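Local coordinates for protein methylocystis parvus OBBP MbnE (Methylocystis parvus OBBP, PDB 5ICQ) that probably binds the copper-chelating peptide methanobactin in the periplasm, as a solute-binding protein of the methanobactin transport machinery, at residues D75-F80 with T86-L91; F129-R134 with I143-V148; G434-L437 with E442-S445; D454-A459 with V475-E480; Q576-S581 with P596-T601. One frame throughout, in Å; residues are numbered along the deposited sequence.

Contact 1: D75-F80 with T86-L91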
# COMPACT_ATOMS: atom_id res chain seq x y z
N ASP A 75 10.38 2.99 19.65
CA ASP A 75 10.82 3.89 20.71
C ASP A 75 9.94 5.13 20.84
O ASP A 75 10.35 6.10 21.50
CB ASP A 75 12.27 4.33 20.48
CG ASP A 75 12.48 4.96 19.13
OD1 ASP A 75 11.48 5.19 18.42
OD2 ASP A 75 13.64 5.25 18.77
N SER A 76 8.74 5.14 20.25
CA SER A 76 7.89 6.31 20.28
C SER A 76 6.44 5.88 20.19
O SER A 76 6.11 4.86 19.58
CB SER A 76 8.21 7.26 19.12
OG SER A 76 7.40 8.43 19.18
N LEU A 77 5.56 6.67 20.81
CA LEU A 77 4.12 6.47 20.70
C LEU A 77 3.47 7.55 19.84
O LEU A 77 2.26 7.78 19.95
CB LEU A 77 3.48 6.41 22.09
CG LEU A 77 4.03 5.28 22.96
CD1 LEU A 77 3.34 5.24 24.33
CD2 LEU A 77 3.89 3.94 22.24
N ASN A 78 4.25 8.22 18.99
CA ASN A 78 3.74 9.25 18.09
C ASN A 78 3.86 8.75 16.66
O ASN A 78 4.97 8.76 16.09
CB ASN A 78 4.49 10.58 18.26
CG ASN A 78 3.91 11.71 17.42
OD1 ASN A 78 3.00 11.50 16.61
ND2 ASN A 78 4.44 12.92 17.61
N PRO A 79 2.77 8.30 16.04
CA PRO A 79 2.84 7.81 14.66
C PRO A 79 2.78 8.89 13.60
O PRO A 79 2.79 8.57 12.42
CB PRO A 79 1.62 6.88 14.56
CG PRO A 79 0.64 7.46 15.54
CD PRO A 79 1.45 8.06 16.66
N PHE A 80 2.70 10.17 13.99
CA PHE A 80 2.39 11.21 13.03
C PHE A 80 3.54 12.17 12.75
O PHE A 80 3.39 13.03 11.88
CB PHE A 80 1.18 12.03 13.51
CG PHE A 80 -0.01 11.19 13.87
CD1 PHE A 80 -0.57 10.35 12.93
CD2 PHE A 80 -0.56 11.26 15.13
CE1 PHE A 80 -1.67 9.57 13.25
CE2 PHE A 80 -1.66 10.49 15.46
CZ PHE A 80 -2.21 9.64 14.53
N THR A 86 10.91 5.49 15.79
CA THR A 86 10.18 4.28 15.38
C THR A 86 8.91 4.09 16.22
O THR A 86 8.99 3.65 17.37
CB THR A 86 11.06 3.03 15.51
OG1 THR A 86 12.27 3.22 14.79
CG2 THR A 86 10.33 1.82 14.96
N ALA A 87 7.76 4.43 15.66
CA ALA A 87 6.53 4.45 16.44
C ALA A 87 5.94 3.06 16.56
O ALA A 87 6.01 2.26 15.63
CB ALA A 87 5.51 5.40 15.81
N ALA A 88 5.38 2.77 17.73
CA ALA A 88 4.64 1.53 17.94
C ALA A 88 3.44 1.48 17.01
O ALA A 88 2.86 2.51 16.66
CB ALA A 88 4.19 1.43 19.39
N GLN A 89 3.06 0.28 16.60
CA GLN A 89 1.84 0.11 15.84
C GLN A 89 0.67 -0.05 16.80
O GLN A 89 0.84 -0.17 18.01
CB GLN A 89 1.93 -1.10 14.91
CG GLN A 89 2.86 -0.88 13.74
CD GLN A 89 3.16 -2.18 13.01
OE1 GLN A 89 4.27 -2.71 13.10
NE2 GLN A 89 2.17 -2.71 12.31
N GLY A 90 -0.54 -0.04 16.25
CA GLY A 90 -1.72 -0.21 17.07
C GLY A 90 -2.30 1.06 17.64
O GLY A 90 -3.28 0.99 18.38
N LEU A 91 -1.73 2.23 17.32
CA LEU A 91 -2.24 3.46 17.92
C LEU A 91 -3.30 4.12 17.05
O LEU A 91 -4.27 4.68 17.57
CB LEU A 91 -1.09 4.45 18.16
CG LEU A 91 -0.06 3.96 19.18
CD1 LEU A 91 1.21 4.84 19.11
CD2 LEU A 91 -0.66 3.98 20.57
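S76 and A87 form a single beta bridge, CA to CA 4.5 Å, between two irregular lengths of chain that run in the same direction here. A88 N donates to S76 O at 2.9 Å, and T86 O accepts from D75 N at 2.8 Å and, weakly, from S76 N. The carboxylate of D75 completes the grip: with CG set between the backbone N and the carbonyl carbon (chi1 56°), D75 OD1 swings back to take T86 N at 2.7 Å on its syn side. D75 thus holds T86 by both its amide and its carbonyl, a task suited to a short acidic residue. Beyond the bridge the contact turns apolar. Alanine's single methyl fits the narrow spot beneath the next turn, A87 CB lying 3.4 Å from N78 O and close to P79 CA. L91 crosses P79 at about a right angle and drives its CD1 to within 3.2 Å of L77 O, while L77 CD2 rests 3.8 Å from A88 CB. L238 of strand 237-242 touches L77, A88 and L91 and so backs this small cluster. Within 75-80 the bends are set by an ST turn, S76 OG to N78 N, and an Asx turn, N78 OD1 to F80 N. The chemistry implies a divided contact: at one end polar bonds hold the T86 end of 86-91 to D75 and S76, and at the other L77, A88 and L91 set the loop against strand 237-242, while P79 packs on A87 and L91.

Contact 2: F129-R134 with I143-V148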
# COMPACT_ATOMS: atom_id res chain seq x y z
N PHE A 129 -17.23 19.94 7.95
CA PHE A 129 -17.50 18.80 8.82
C PHE A 129 -18.35 19.26 9.99
O PHE A 129 -18.01 20.24 10.66
CB PHE A 129 -16.20 18.18 9.32
CG PHE A 129 -15.35 17.61 8.23
CD1 PHE A 129 -15.54 16.32 7.79
CD2 PHE A 129 -14.35 18.38 7.64
CE1 PHE A 129 -14.75 15.77 6.77
CE2 PHE A 129 -13.55 17.85 6.63
CZ PHE A 129 -13.76 16.54 6.19
N HIS A 130 -19.46 18.56 10.23
CA HIS A 130 -20.29 18.78 11.41
C HIS A 130 -19.89 17.77 12.47
O HIS A 130 -20.11 16.57 12.30
CB HIS A 130 -21.77 18.63 11.07
CG HIS A 130 -22.33 19.72 10.22
ND1 HIS A 130 -21.95 19.92 8.91
CD2 HIS A 130 -23.26 20.67 10.49
CE1 HIS A 130 -22.61 20.95 8.42
NE2 HIS A 130 -23.42 21.42 9.35
N LEU A 131 -19.31 18.26 13.57
CA LEU A 131 -18.79 17.37 14.60
C LEU A 131 -19.89 16.79 15.47
O LEU A 131 -20.88 17.47 15.78
CB LEU A 131 -17.78 18.11 15.48
CG LEU A 131 -16.68 18.86 14.73
CD1 LEU A 131 -15.72 19.52 15.70
CD2 LEU A 131 -15.94 17.90 13.81
N ASP A 132 -19.72 15.54 15.89
CA ASP A 132 -20.69 14.88 16.76
C ASP A 132 -20.55 15.44 18.17
O ASP A 132 -19.48 15.31 18.77
CB ASP A 132 -20.45 13.37 16.77
CG ASP A 132 -21.62 12.58 17.36
OD1 ASP A 132 -22.22 13.04 18.35
OD2 ASP A 132 -21.94 11.51 16.81
N PRO A 133 -21.61 16.03 18.74
CA PRO A 133 -21.49 16.59 20.10
C PRO A 133 -21.26 15.54 21.18
O PRO A 133 -20.89 15.90 22.31
CB PRO A 133 -22.83 17.32 20.30
CG PRO A 133 -23.78 16.61 19.39
CD PRO A 133 -22.96 16.19 18.19
N ARG A 134 -21.44 14.25 20.86
CA ARG A 134 -21.12 13.19 21.81
C ARG A 134 -19.62 12.93 21.94
O ARG A 134 -19.19 12.29 22.90
CB ARG A 134 -21.80 11.89 21.39
CG ARG A 134 -23.32 11.94 21.30
CD ARG A 134 -23.88 10.67 20.63
NE ARG A 134 -23.79 10.73 19.17
CZ ARG A 134 -24.26 9.80 18.34
NH1 ARG A 134 -24.87 8.72 18.82
NH2 ARG A 134 -24.13 9.96 17.03
N ILE A 143 -14.54 16.96 22.26
CA ILE A 143 -13.86 17.36 21.04
C ILE A 143 -14.60 18.54 20.42
O ILE A 143 -15.83 18.49 20.26
CB ILE A 143 -13.79 16.18 20.06
CG1 ILE A 143 -13.12 14.97 20.72
CG2 ILE A 143 -13.06 16.60 18.77
CD1 ILE A 143 -12.92 13.75 19.78
N THR A 144 -13.87 19.60 20.06
CA THR A 144 -14.50 20.75 19.40
C THR A 144 -13.73 21.11 18.14
O THR A 144 -12.65 20.57 17.86
CB THR A 144 -14.57 21.98 20.33
OG1 THR A 144 -13.25 22.46 20.59
CG2 THR A 144 -15.25 21.61 21.65
N ALA A 145 -14.28 22.06 17.38
CA ALA A 145 -13.61 22.52 16.16
C ALA A 145 -12.21 23.04 16.46
O ALA A 145 -11.31 22.93 15.62
CB ALA A 145 -14.45 23.60 15.48
N GLU A 146 -12.01 23.60 17.66
CA GLU A 146 -10.68 24.07 18.06
C GLU A 146 -9.65 22.94 18.01
O GLU A 146 -8.50 23.17 17.62
CB GLU A 146 -10.77 24.69 19.46
CG GLU A 146 -9.45 25.23 20.03
CD GLU A 146 -9.58 25.74 21.48
OE1 GLU A 146 -10.38 25.18 22.26
OE2 GLU A 146 -8.88 26.72 21.83
N ASP A 147 -10.04 21.71 18.40
CA ASP A 147 -9.10 20.59 18.32
C ASP A 147 -8.79 20.22 16.88
O ASP A 147 -7.65 19.85 16.56
CB ASP A 147 -9.65 19.36 19.05
CG ASP A 147 -9.83 19.60 20.53
OD1 ASP A 147 -8.81 19.81 21.21
OD2 ASP A 147 -10.99 19.58 21.01
N VAL A 148 -9.79 20.27 15.99
CA VAL A 148 -9.57 19.92 14.59
C VAL A 148 -8.63 20.93 13.93
O VAL A 148 -7.73 20.56 13.18
CB VAL A 148 -10.90 19.82 13.84
CG1 VAL A 148 -10.66 19.48 12.36
CG2 VAL A 148 -11.80 18.78 14.49
O HOH W 1 -17.62 17.39 18.88
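L131 carries this contact almost alone, driving one branch of its side chain against the start of a helix. With CG anti to the carbonyl carbon (chi1 -51°), L131 CD1 comes 3.4 Å from A145 N and 3.5 Å from T144 C, so a methyl packs on the first peptide of the helix, and it reaches V148 CG2 at 4.2 Å. Small A145 lets the leucine in this close, and V148 turns a branched apolar side toward it; V181 of the adjoining strand touches both A145 and V148. The helix, 145-158, opens with a capping box: T144 OG1 accepts weakly from E146 N, and D147 OD2 uses its anti lone pair to take T144 N at 3.0 Å. The strand, 126-131, belongs to an antiparallel sheet, and its last residue is the one that meets the helix. Past L131 the two segments draw apart and direct packing gives way to a water, which donates to both D132 O and I143 O. Here R134 grips the D132 carboxylate side-on, NE to OD1 at 2.9 Å and NH2 to OD2 at 2.7 Å, each oxygen using its syn lone pair, while R134 N closes an Asx turn on OD1 from the anti side.

Contact 3: G434-L437 with E442-S445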
# COMPACT_ATOMS: atom_id res chain seq x y z
N GLY A 434 30.17 -12.16 -31.98
CA GLY A 434 30.70 -13.48 -31.71
C GLY A 434 29.88 -14.15 -30.64
O GLY A 434 28.86 -14.81 -30.93
N ASP A 435 30.28 -14.00 -29.39
CA ASP A 435 29.51 -14.45 -28.25
C ASP A 435 28.86 -13.29 -27.51
O ASP A 435 28.38 -13.47 -26.38
CB ASP A 435 30.40 -15.24 -27.29
CG ASP A 435 31.59 -14.42 -26.82
OD1 ASP A 435 32.47 -14.13 -27.65
OD2 ASP A 435 31.62 -14.04 -25.63
N ARG A 436 28.85 -12.09 -28.10
CA ARG A 436 28.44 -10.89 -27.38
C ARG A 436 27.39 -10.11 -28.15
O ARG A 436 27.52 -9.91 -29.36
CB ARG A 436 29.63 -9.97 -27.11
CG ARG A 436 30.68 -10.56 -26.18
CD ARG A 436 31.98 -9.77 -26.28
NE ARG A 436 33.13 -10.64 -26.47
CZ ARG A 436 33.45 -11.21 -27.63
NH1 ARG A 436 32.70 -11.01 -28.71
NH2 ARG A 436 34.52 -11.99 -27.72
N LEU A 437 26.36 -9.66 -27.44
CA LEU A 437 25.43 -8.68 -27.99
C LEU A 437 26.12 -7.33 -28.12
O LEU A 437 26.70 -6.83 -27.15
CB LEU A 437 24.21 -8.56 -27.08
CG LEU A 437 23.11 -7.66 -27.64
CD1 LEU A 437 22.37 -8.42 -28.74
CD2 LEU A 437 22.17 -7.20 -26.53
N GLU A 442 29.94 -1.65 -29.19
CA GLU A 442 30.52 -2.14 -27.94
C GLU A 442 29.70 -3.29 -27.38
O GLU A 442 28.48 -3.34 -27.57
CB GLU A 442 30.59 -1.02 -26.89
CG GLU A 442 31.48 0.15 -27.27
CD GLU A 442 32.95 -0.17 -27.18
OE1 GLU A 442 33.70 0.15 -28.13
OE2 GLU A 442 33.37 -0.75 -26.15
N PRO A 443 30.33 -4.23 -26.67
CA PRO A 443 29.57 -5.33 -26.07
C PRO A 443 28.62 -4.81 -25.00
O PRO A 443 28.93 -3.86 -24.27
CB PRO A 443 30.65 -6.23 -25.45
CG PRO A 443 31.96 -5.74 -26.02
CD PRO A 443 31.76 -4.29 -26.33
N PHE A 444 27.43 -5.41 -24.93
CA PHE A 444 26.42 -4.91 -24.00
C PHE A 444 26.71 -5.47 -22.61
O PHE A 444 26.81 -6.70 -22.43
CB PHE A 444 25.01 -5.30 -24.45
CG PHE A 444 23.93 -4.44 -23.83
CD1 PHE A 444 23.60 -4.58 -22.49
CD2 PHE A 444 23.29 -3.47 -24.58
CE1 PHE A 444 22.62 -3.78 -21.91
CE2 PHE A 444 22.31 -2.66 -24.01
CZ PHE A 444 21.98 -2.82 -22.67
N SER A 445 26.85 -4.58 -21.62
CA SER A 445 27.01 -5.04 -20.25
C SER A 445 26.44 -4.01 -19.29
O SER A 445 26.42 -2.81 -19.58
CB SER A 445 28.48 -5.35 -19.92
OG SER A 445 29.21 -4.17 -19.69
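R436 and P443 lie side by side, their side chains pointing the same way, next to the one backbone bond of the contact, F444 N to L437 O at 2.7 Å. From CB, directed at the other segment, the arginine proceeds to CG, anti to the carbonyl carbon (chi1 -65°), which brings R436 CD alongside the CB-CG edge of the P443 ring, 3.9 Å from P443 CB and 4.0 Å from P443 CG. At chi3 the chain bends, carrying NE and CZ back over their own segment. There one face of the guanidinium covers D435, whose CG stands 3.8 Å above its plane. R436 NH2, at the tip, is 3.0 Å from D435 OD1, a salt bridge of charges alone because the oxygen lies well out of the guanidinium plane. A long aliphatic stem ending in a charge suits this partly exposed place, greasy where it meets proline and ionic where it meets aspartate. L437 and F444 pack on the inner side, L437 CD2 to F444 CB at 4.0 Å. Strand 437-439, reached from loop 434-436, pairs antiparallel with 442-450 as a hairpin. L437 and F444 both touch V471, just before strand 472-477, and the F444 ring meets F342 of helix 336-343 edge-to-face.

Contact 4: D454-A459 with V475-E480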
# COMPACT_ATOMS: atom_id res chain seq x y z
N ASP A 454 18.34 -12.37 -0.90
CA ASP A 454 17.20 -12.77 -1.72
C ASP A 454 17.23 -12.06 -3.07
O ASP A 454 17.07 -12.68 -4.12
CB ASP A 454 15.89 -12.52 -0.97
CG ASP A 454 14.68 -13.10 -1.69
OD1 ASP A 454 14.79 -14.21 -2.24
OD2 ASP A 454 13.61 -12.44 -1.70
N GLN A 455 17.44 -10.73 -3.05
CA GLN A 455 17.56 -9.99 -4.30
C GLN A 455 18.75 -10.49 -5.12
O GLN A 455 18.66 -10.59 -6.35
CB GLN A 455 17.73 -8.50 -4.03
CG GLN A 455 16.43 -7.82 -3.56
CD GLN A 455 16.55 -6.32 -3.62
OE1 GLN A 455 17.60 -5.78 -3.95
NE2 GLN A 455 15.46 -5.62 -3.30
N GLU A 456 19.88 -10.76 -4.47
CA GLU A 456 21.06 -11.20 -5.19
C GLU A 456 20.80 -12.51 -5.93
O GLU A 456 21.21 -12.68 -7.08
CB GLU A 456 22.26 -11.33 -4.24
CG GLU A 456 23.55 -11.70 -4.98
CD GLU A 456 24.77 -11.82 -4.07
OE1 GLU A 456 25.89 -11.45 -4.49
OE2 GLU A 456 24.61 -12.26 -2.92
N ARG A 457 20.10 -13.45 -5.29
CA ARG A 457 19.81 -14.72 -5.97
C ARG A 457 18.90 -14.51 -7.17
O ARG A 457 19.10 -15.14 -8.22
CB ARG A 457 19.17 -15.72 -5.01
CG ARG A 457 20.04 -16.11 -3.84
CD ARG A 457 19.38 -17.21 -3.06
NE ARG A 457 19.39 -16.93 -1.63
CZ ARG A 457 20.48 -16.88 -0.88
NH1 ARG A 457 21.69 -17.08 -1.41
NH2 ARG A 457 20.37 -16.61 0.41
N LEU A 458 17.88 -13.66 -7.02
CA LEU A 458 17.02 -13.34 -8.16
C LEU A 458 17.83 -12.73 -9.30
O LEU A 458 17.64 -13.07 -10.47
CB LEU A 458 15.91 -12.38 -7.73
CG LEU A 458 14.83 -12.88 -6.79
CD1 LEU A 458 13.84 -11.75 -6.45
CD2 LEU A 458 14.10 -14.05 -7.44
N ALA A 459 18.73 -11.80 -8.97
CA ALA A 459 19.49 -11.11 -10.00
C ALA A 459 20.49 -12.05 -10.67
O ALA A 459 20.74 -11.94 -11.88
CB ALA A 459 20.19 -9.89 -9.40
N VAL A 475 26.20 -8.58 -10.94
CA VAL A 475 25.29 -8.45 -9.81
C VAL A 475 26.12 -7.99 -8.62
O VAL A 475 27.04 -8.70 -8.20
CB VAL A 475 24.56 -9.77 -9.51
CG1 VAL A 475 23.65 -9.65 -8.27
CG2 VAL A 475 23.74 -10.20 -10.72
N ARG A 476 25.82 -6.81 -8.08
CA ARG A 476 26.62 -6.29 -6.97
C ARG A 476 25.74 -5.98 -5.76
O ARG A 476 24.85 -5.12 -5.83
CB ARG A 476 27.43 -5.06 -7.38
CG ARG A 476 28.44 -5.35 -8.50
CD ARG A 476 29.28 -6.63 -8.25
NE ARG A 476 30.12 -6.97 -9.42
CZ ARG A 476 30.35 -8.20 -9.89
NH1 ARG A 476 29.80 -9.27 -9.31
NH2 ARG A 476 31.11 -8.35 -10.96
N LEU A 477 26.02 -6.67 -4.67
CA LEU A 477 25.36 -6.44 -3.39
C LEU A 477 26.07 -5.28 -2.69
O LEU A 477 27.28 -5.33 -2.48
CB LEU A 477 25.45 -7.71 -2.55
CG LEU A 477 25.05 -7.65 -1.08
CD1 LEU A 477 23.57 -7.45 -1.02
CD2 LEU A 477 25.46 -8.93 -0.36
N VAL A 478 25.33 -4.22 -2.36
CA VAL A 478 25.96 -3.05 -1.76
C VAL A 478 25.36 -2.83 -0.38
O VAL A 478 24.21 -3.21 -0.12
CB VAL A 478 25.83 -1.80 -2.64
CG1 VAL A 478 26.39 -2.06 -4.03
CG2 VAL A 478 24.40 -1.38 -2.75
N ASP A 479 26.14 -2.24 0.52
CA ASP A 479 25.67 -2.06 1.89
C ASP A 479 24.54 -1.03 1.93
O ASP A 479 24.31 -0.28 0.98
CB ASP A 479 26.82 -1.66 2.82
CG ASP A 479 27.43 -0.29 2.50
OD1 ASP A 479 26.70 0.71 2.33
OD2 ASP A 479 28.68 -0.22 2.43
N GLU A 480 23.85 -1.00 3.07
CA GLU A 480 22.65 -0.20 3.24
C GLU A 480 22.87 1.27 2.90
O GLU A 480 22.02 1.90 2.25
CB GLU A 480 22.16 -0.33 4.68
CG GLU A 480 21.17 0.74 5.13
CD GLU A 480 20.93 0.71 6.64
OE1 GLU A 480 20.04 -0.04 7.10
OE2 GLU A 480 21.62 1.45 7.37
O HOH W 2 26.96 -11.39 -7.01
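Helix 454-459 and strand 475-477 run almost exactly antiparallel, at 175°, with their axes 8.7 Å apart, bringing A459 opposite V475 and E456 opposite L477. This is the return half of a beta-alpha-beta crossover: strand 442-450 leads into helix 453-467, which packs on the sheet before the chain re-enters as strand 472-477, parallel to the first. V475 is the pivot of the packing. V475 CG1 meets A459 CB at 3.6 Å and E456 CG at 3.9 Å, while V475 CG2 lies 3.7 Å from A459 O, so the forked side chain rests on the helix with both branches. Valine fits a strand facing a helix, and the small alanine lets the two come close; A459 also touches I448 and V450 on the first strand. Replacing V475 with an alanine would remove both methyl branches and would probably leave a gap beneath A459, with the stem of E456 deprived of its apolar support. E456 combines two roles. Its CG, anti to the backbone N (chi1 -176°), lies against the valine, and the chain beyond extends toward the exposed L477, where E456 OE1 comes within 4.2 Å of L477 CB. The carboxylate is also tied to the strand indirectly: one water donates to E456 OE1 at 2.7 Å and to V475 O at 2.9 Å.

Contact 5: Q576-S581 with P596-T601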
# COMPACT_ATOMS: atom_id res chain seq x y z
N GLN A 576 -3.20 -14.14 1.23
CA GLN A 576 -2.53 -13.84 2.48
C GLN A 576 -2.47 -15.09 3.35
O GLN A 576 -3.49 -15.76 3.55
CB GLN A 576 -3.26 -12.71 3.21
CG GLN A 576 -2.52 -12.25 4.46
CD GLN A 576 -3.14 -11.01 5.08
OE1 GLN A 576 -3.70 -10.16 4.37
NE2 GLN A 576 -3.04 -10.89 6.39
N TRP A 577 -1.29 -15.42 3.86
CA TRP A 577 -1.06 -16.61 4.67
C TRP A 577 -1.08 -16.21 6.14
O TRP A 577 -0.27 -15.38 6.56
CB TRP A 577 0.28 -17.27 4.31
CG TRP A 577 0.45 -17.49 2.83
CD1 TRP A 577 -0.55 -17.70 1.91
CD2 TRP A 577 1.68 -17.51 2.09
NE1 TRP A 577 -0.01 -17.85 0.65
CE2 TRP A 577 1.35 -17.73 0.73
CE3 TRP A 577 3.02 -17.36 2.45
CZ2 TRP A 577 2.32 -17.82 -0.26
CZ3 TRP A 577 3.99 -17.44 1.46
CH2 TRP A 577 3.63 -17.66 0.11
N ILE A 578 -2.03 -16.76 6.90
CA ILE A 578 -2.15 -16.41 8.31
C ILE A 578 -2.24 -17.68 9.16
O ILE A 578 -2.54 -18.77 8.67
CB ILE A 578 -3.36 -15.50 8.60
CG1 ILE A 578 -4.67 -16.29 8.49
CG2 ILE A 578 -3.39 -14.30 7.64
CD1 ILE A 578 -5.91 -15.50 8.99
N ALA A 579 -1.96 -17.52 10.45
CA ALA A 579 -2.19 -18.58 11.42
C ALA A 579 -2.65 -17.93 12.72
O ALA A 579 -2.30 -16.78 13.00
CB ALA A 579 -0.94 -19.43 11.67
N HIS A 580 -3.44 -18.67 13.50
CA HIS A 580 -4.02 -18.07 14.68
C HIS A 580 -4.47 -19.14 15.66
O HIS A 580 -4.75 -20.28 15.28
CB HIS A 580 -5.21 -17.17 14.32
CG HIS A 580 -6.29 -17.90 13.59
ND1 HIS A 580 -7.29 -18.59 14.25
CD2 HIS A 580 -6.53 -18.05 12.27
CE1 HIS A 580 -8.10 -19.13 13.36
NE2 HIS A 580 -7.66 -18.82 12.15
N SER A 581 -4.52 -18.76 16.94
CA SER A 581 -5.17 -19.59 17.94
C SER A 581 -6.64 -19.79 17.57
O SER A 581 -7.29 -18.90 17.02
CB SER A 581 -5.07 -18.92 19.32
OG SER A 581 -5.95 -19.54 20.24
N PRO A 596 -2.58 -5.53 4.63
CA PRO A 596 -3.11 -6.86 4.98
C PRO A 596 -4.62 -6.82 5.19
O PRO A 596 -5.17 -5.74 5.41
CB PRO A 596 -2.40 -7.20 6.30
CG PRO A 596 -1.20 -6.32 6.33
CD PRO A 596 -1.58 -5.06 5.61
N ILE A 597 -5.27 -7.98 5.11
CA ILE A 597 -6.73 -7.99 5.19
C ILE A 597 -7.21 -7.54 6.56
O ILE A 597 -8.24 -6.86 6.68
CB ILE A 597 -7.26 -9.39 4.83
CG1 ILE A 597 -6.98 -9.68 3.35
CG2 ILE A 597 -8.76 -9.47 5.10
CD1 ILE A 597 -7.26 -11.13 2.93
N PHE A 598 -6.49 -7.88 7.63
CA PHE A 598 -6.84 -7.45 8.97
C PHE A 598 -5.77 -6.51 9.53
O PHE A 598 -4.58 -6.65 9.24
CB PHE A 598 -7.02 -8.65 9.90
CG PHE A 598 -7.98 -9.67 9.37
CD1 PHE A 598 -9.33 -9.36 9.23
CD2 PHE A 598 -7.54 -10.91 8.98
CE1 PHE A 598 -10.23 -10.28 8.73
CE2 PHE A 598 -8.43 -11.86 8.47
CZ PHE A 598 -9.77 -11.54 8.34
N GLY A 599 -6.21 -5.55 10.34
CA GLY A 599 -5.29 -4.64 11.00
C GLY A 599 -4.40 -5.38 11.97
O GLY A 599 -4.65 -6.53 12.32
N PRO A 600 -3.34 -4.72 12.45
CA PRO A 600 -2.40 -5.41 13.36
C PRO A 600 -3.03 -5.84 14.67
O PRO A 600 -2.55 -6.80 15.28
CB PRO A 600 -1.29 -4.38 13.57
CG PRO A 600 -1.96 -3.05 13.31
CD PRO A 600 -2.95 -3.32 12.21
N THR A 601 -4.10 -5.18 15.12
CA THR A 601 -4.74 -5.57 16.37
C THR A 601 -6.10 -6.23 16.17
O THR A 601 -6.86 -6.37 17.14
CB THR A 601 -4.89 -4.35 17.29
OG1 THR A 601 -5.76 -3.40 16.67
CG2 THR A 601 -3.53 -3.71 17.55
O HOH W 3 -3.96 -9.26 8.48
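The middle strand of a three-stranded antiparallel sheet, 576-581, directs Q576 and I578 at the irregular segment 596-601. The amide of Q576 makes the polar link. With CG anti to the backbone N (chi1 -174°) and the chain extended, Q576 OE1 reaches I597 N at 2.8 Å, in the carbonyl plane and on a lone pair. Around this bond the loop closes in: P596 CA is 3.4 Å from Q576 OE1 and I597 CG1 3.5 Å, while P596 CB lies 3.7 Å from Q576 NE2. The other end of the amide gives to a water that in turn donates to F598 O, and NE2 also bonds D287 of strand 285-288, which helps fix the rotation of the group. Glutamine suits the place, since it can accept and donate at once. A leucine here would probably leave I597 N without its acceptor and the water without its donor, setting the loop freer to shift. Further along, I578 CD1 approaches the edge of the F598 ring, 4.5 Å from F598 CE2, and I597 CG2 sits over one face of that ring. W605 meets F598 edge-to-face. The arrangement is that of a loop laid across one face of an antiparallel sheet and pinned by side-chain-to-main-chain bonding.

In the fold
From the N terminus the contacts follow one another in series; none nests in or crosses another. Contact 1 closes a short, partly unmodelled link within the long loop between strands 65-71 and 100-103, and contact 2 then closes the loop from strand 126-131 into helix 145-158. Far along the chain, contact 3 closes a hairpin, and strand 442-450 leads from it straight into contact 4, so both belong to one sheet, on the side of the molecule opposite contact 2. Contact 5 ties a late loop to strand 576-581 and brings the late chain back against the loop of contact 1: G90 packs on T601 and Q89 on P600, making contacts 1 and 5 the two that touch.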